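Local coordinates for BugD (Bordetella pertussis Tohama I, PDB 2F5X), which binds aspartic acid as a periplasmic solute receptor and probably delivers it to a tripartite tricarboxylate-type transport system, at residues A[28-33]-A[189-194]. Sequence-based numbering, arbitrary orientation.
With ASP (aspartic acid), chain D.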
ATOM      1  N   GLY A  28       0.595 -10.579  -7.325  1.00 10.61           N
ATOM      2  CA  GLY A  28      -0.279 -11.358  -6.465  1.00 10.22           C
ATOM      3  C   GLY A  28      -0.573 -10.739  -5.108  1.00 10.01           C
ATOM      4  O   GLY A  28      -1.317 -11.319  -4.311  1.00 10.53           O
ATOM      5  N   GLY A  29       0.027  -9.580  -4.832  1.00  9.18           N
ATOM      6  CA  GLY A  29      -0.166  -8.892  -3.564  1.00  8.79           C
ATOM      7  C   GLY A  29      -1.193  -7.773  -3.668  1.00  8.38           C
ATOM      8  O   GLY A  29      -1.914  -7.674  -4.657  1.00  9.48           O
ATOM      9  N   PRO A  30      -1.271  -6.940  -2.640  1.00  7.97           N
ATOM     10  CA  PRO A  30      -2.365  -5.961  -2.518  1.00  8.00           C
ATOM     11  C   PRO A  30      -2.391  -4.931  -3.650  1.00  8.11           C
ATOM     12  O   PRO A  30      -3.435  -4.702  -4.252  1.00  8.76           O
ATOM     13  CB  PRO A  30      -2.120  -5.316  -1.151  1.00  7.54           C
ATOM     14  CG  PRO A  30      -0.691  -5.657  -0.773  1.00  7.50           C
ATOM     15  CD  PRO A  30      -0.348  -6.920  -1.490  1.00  7.48           C
ATOM     16  N   THR A  31      -1.253  -4.317  -3.944  1.00  7.92           N
ATOM     17  CA  THR A  31      -1.220  -3.290  -4.982  1.00  8.75           C
ATOM     18  C   THR A  31      -1.423  -3.903  -6.366  1.00  8.60           C
ATOM     19  O   THR A  31      -2.068  -3.308  -7.228  1.00  8.33           O
ATOM     20  CB  THR A  31       0.087  -2.498  -4.895  1.00  8.85           C
ATOM     21  OG1 THR A  31       0.150  -1.866  -3.613  1.00 11.34           O
ATOM     22  CG2 THR A  31       0.092  -1.317  -5.876  1.00  9.67           C
ATOM     23  N   ASP A  32      -0.874  -5.097  -6.571  1.00  8.81           N
ATOM     24  CA  ASP A  32      -1.110  -5.831  -7.818  1.00  9.07           C
ATOM     25  C   ASP A  32      -2.601  -6.129  -8.035  1.00  9.40           C
ATOM     26  O   ASP A  32      -3.113  -6.035  -9.161  1.00  9.06           O
ATOM     27  CB  ASP A  32      -0.297  -7.131  -7.816  1.00  9.62           C
ATOM     28  CG  ASP A  32      -0.319  -7.824  -9.155  1.00 10.41           C
ATOM     29  OD1 ASP A  32       0.086  -7.195 -10.167  1.00 11.71           O
ATOM     30  OD2 ASP A  32      -0.741  -8.989  -9.288  1.00 11.78           O
ATOM     31  N   ASN A  33      -3.291  -6.490  -6.955  1.00  9.69           N
ATOM     32  CA  ASN A  33      -4.728  -6.770  -7.015  1.00 10.33           C
ATOM     33  C   ASN A  33      -5.501  -5.533  -7.469  1.00 10.03           C
ATOM     34  O   ASN A  33      -6.383  -5.626  -8.322  1.00 10.41           O
ATOM     35  CB  ASN A  33      -5.254  -7.261  -5.662  1.00 10.91           C
ATOM     36  CG  ASN A  33      -4.792  -8.679  -5.325  1.00 12.35           C
ATOM     37  OD1 ASN A  33      -4.338  -9.425  -6.193  1.00 14.47           O
ATOM     38  ND2 ASN A  33      -4.924  -9.058  -4.060  1.00 14.00           N
HETATM   39  N   MSE A 189       2.534  -9.873  10.903  1.00  9.06           N
HETATM   40  CA  MSE A 189       2.584  -8.899   9.812  1.00  9.47           C
HETATM   41  C   MSE A 189       1.419  -7.927   9.883  1.00  9.38           C
HETATM   42  O   MSE A 189       0.329  -8.293  10.299  1.00  9.33           O
HETATM   43  CB  MSE A 189       2.511  -9.646   8.471  1.00  9.95           C
HETATM   44  CG  MSE A 189       2.566  -8.770   7.244  1.00 11.75           C
HETATM   45 SE   MSE A 189       2.964  -9.834   5.666  1.00 14.70          SE
HETATM   46  CE  MSE A 189       1.261 -10.739   5.314  1.00 13.69           C
ATOM     47  N   CYS A 190       1.656  -6.692   9.455  1.00  9.28           N
ATOM     48  CA  CYS A 190       0.564  -5.770   9.158  1.00  9.70           C
ATOM     49  C   CYS A 190       0.468  -5.650   7.660  1.00  9.08           C
ATOM     50  O   CYS A 190       1.468  -5.372   7.002  1.00  9.45           O
ATOM     51  CB  CYS A 190       0.850  -4.394   9.745  1.00 10.68           C
ATOM     52  SG  CYS A 190      -0.550  -3.233   9.731  1.00 15.41           S
ATOM     53  N   ASP A 191      -0.723  -5.858   7.110  1.00  8.41           N
ATOM     54  CA  ASP A 191      -0.868  -5.941   5.644  1.00  8.10           C
ATOM     55  C   ASP A 191      -2.258  -5.421   5.245  1.00  8.38           C
ATOM     56  O   ASP A 191      -3.162  -5.322   6.089  1.00  8.68           O
ATOM     57  CB  ASP A 191      -0.584  -7.392   5.215  1.00  8.24           C
ATOM     58  CG  ASP A 191      -0.567  -7.613   3.700  1.00  7.93           C
ATOM     59  OD1 ASP A 191      -0.445  -6.669   2.877  1.00  7.81           O
ATOM     60  OD2 ASP A 191      -0.629  -8.775   3.253  1.00  9.38           O
ATOM     61  N   GLN A 192      -2.411  -5.040   3.983  1.00  8.36           N
ATOM     62  CA  GLN A 192      -3.649  -4.421   3.497  1.00  7.69           C
ATOM     63  C   GLN A 192      -4.748  -5.441   3.276  1.00  8.14           C
ATOM     64  O   GLN A 192      -4.455  -6.582   2.915  1.00  8.44           O
ATOM     65  CB  GLN A 192      -3.381  -3.680   2.203  1.00  7.69           C
ATOM     66  CG  GLN A 192      -2.439  -2.489   2.378  1.00  7.65           C
ATOM     67  CD  GLN A 192      -1.795  -2.129   1.065  1.00  8.12           C
ATOM     68  OE1 GLN A 192      -0.617  -2.426   0.834  1.00 11.76           O
ATOM     69  NE2 GLN A 192      -2.562  -1.523   0.193  1.00  8.26           N
ATOM     70  N   THR A 193      -6.003  -5.028   3.487  1.00  8.33           N
ATOM     71  CA  THR A 193      -7.153  -5.924   3.294  1.00  8.83           C
ATOM     72  C   THR A 193      -7.296  -6.461   1.865  1.00  8.94           C
ATOM     73  O   THR A 193      -7.897  -7.510   1.658  1.00  9.15           O
ATOM     74  CB  THR A 193      -8.476  -5.266   3.753  1.00  8.99           C
ATOM     75  OG1 THR A 193      -8.686  -4.035   3.042  1.00 10.06           O
ATOM     76  CG2 THR A 193      -8.394  -4.864   5.228  1.00  9.85           C
ATOM     77  N   THR A 194      -6.737  -5.759   0.884  1.00  8.69           N
ATOM     78  CA  THR A 194      -6.732  -6.255  -0.500  1.00  8.66           C
ATOM     79  C   THR A 194      -5.841  -7.487  -0.647  1.00  9.18           C
ATOM     80  O   THR A 194      -5.897  -8.177  -1.676  1.00  9.95           O
ATOM     81  CB  THR A 194      -6.223  -5.170  -1.452  1.00  8.28           C
ATOM     82  OG1 THR A 194      -5.116  -4.511  -0.828  1.00  8.06           O
ATOM     83  CG2 THR A 194      -7.281  -4.078  -1.655  1.00  8.72           C
TER
HETATM   84  N   ASP D 901       1.460  -2.831  -1.247  1.00  7.83           N
HETATM   85  CA  ASP D 901       2.628  -3.762  -1.232  1.00  7.79           C
HETATM   86  C   ASP D 901       2.438  -4.920  -2.200  1.00  8.12           C
HETATM   87  O   ASP D 901       3.051  -5.991  -2.033  1.00  8.63           O
HETATM   88  CB  ASP D 901       2.867  -4.297   0.173  1.00  7.59           C
HETATM   89  CG  ASP D 901       3.300  -3.220   1.134  1.00  7.57           C
HETATM   90  OD1 ASP D 901       3.308  -3.498   2.356  1.00  7.40           O
HETATM   91  OD2 ASP D 901       3.651  -2.074   0.750  1.00  8.41           O
HETATM   92  OXT ASP D 901       1.661  -4.767  -3.144  1.00  8.21           O
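Pro30 meets Asp191, Gln192 and Thr194 across the ligand cleft of a periplasmic binding protein, where the N-terminus of helix 30-46 faces the junction of strand 188-192 with helix 193-201. The Pro30 ring is the main non-polar element of the contact. Thr194 OG1 meets its edge at CB, 3.1 Å away. Gln192 OE1 stands off Pro30 CG at 3.6 Å. The ligand carboxylate lies over one face of the ring, with OXT 3.4 Å from Pro30 CD.

Gln192 places CG beside its own backbone N (chi1 -65°) and runs extended beyond it, which lays the amide flat over Pro30 CB, face on, with Gln192 CD 3.9 Å from that atom and OE1 turned to the ligand. There Gln192 OE1 accepts a hydrogen bond from the ligand N at 3.0 Å, while the same ligand nitrogen also donates to Thr31 OG1; both segments thus grip one group. Thr31 N, at the start of the helix, gives its N-H to ligand OXT over 3.1 Å, consistent with a helix N-terminus steadying a carboxylate. His81, Ala150, Ser151 and Thr174 bind the ligand as well.

Asp191 OD1 approaches the CG tip of the Pro30 ring, 3.8 Å away. This oxygen accepts a hydrogen bond from Gln192 N, which meets it from above the carboxylate plane, and is hydrogen-bonded to Thr174 OG1; OD2 is bonded to Asn195 ND2. Away from the ligand, one direct hydrogen bond joins the segments: Asn33 ND2 reaches Thr194 O at 2.7 Å, with an N-H...O angle of 147° and the acceptor just 3° out of the Asn33 amide plane.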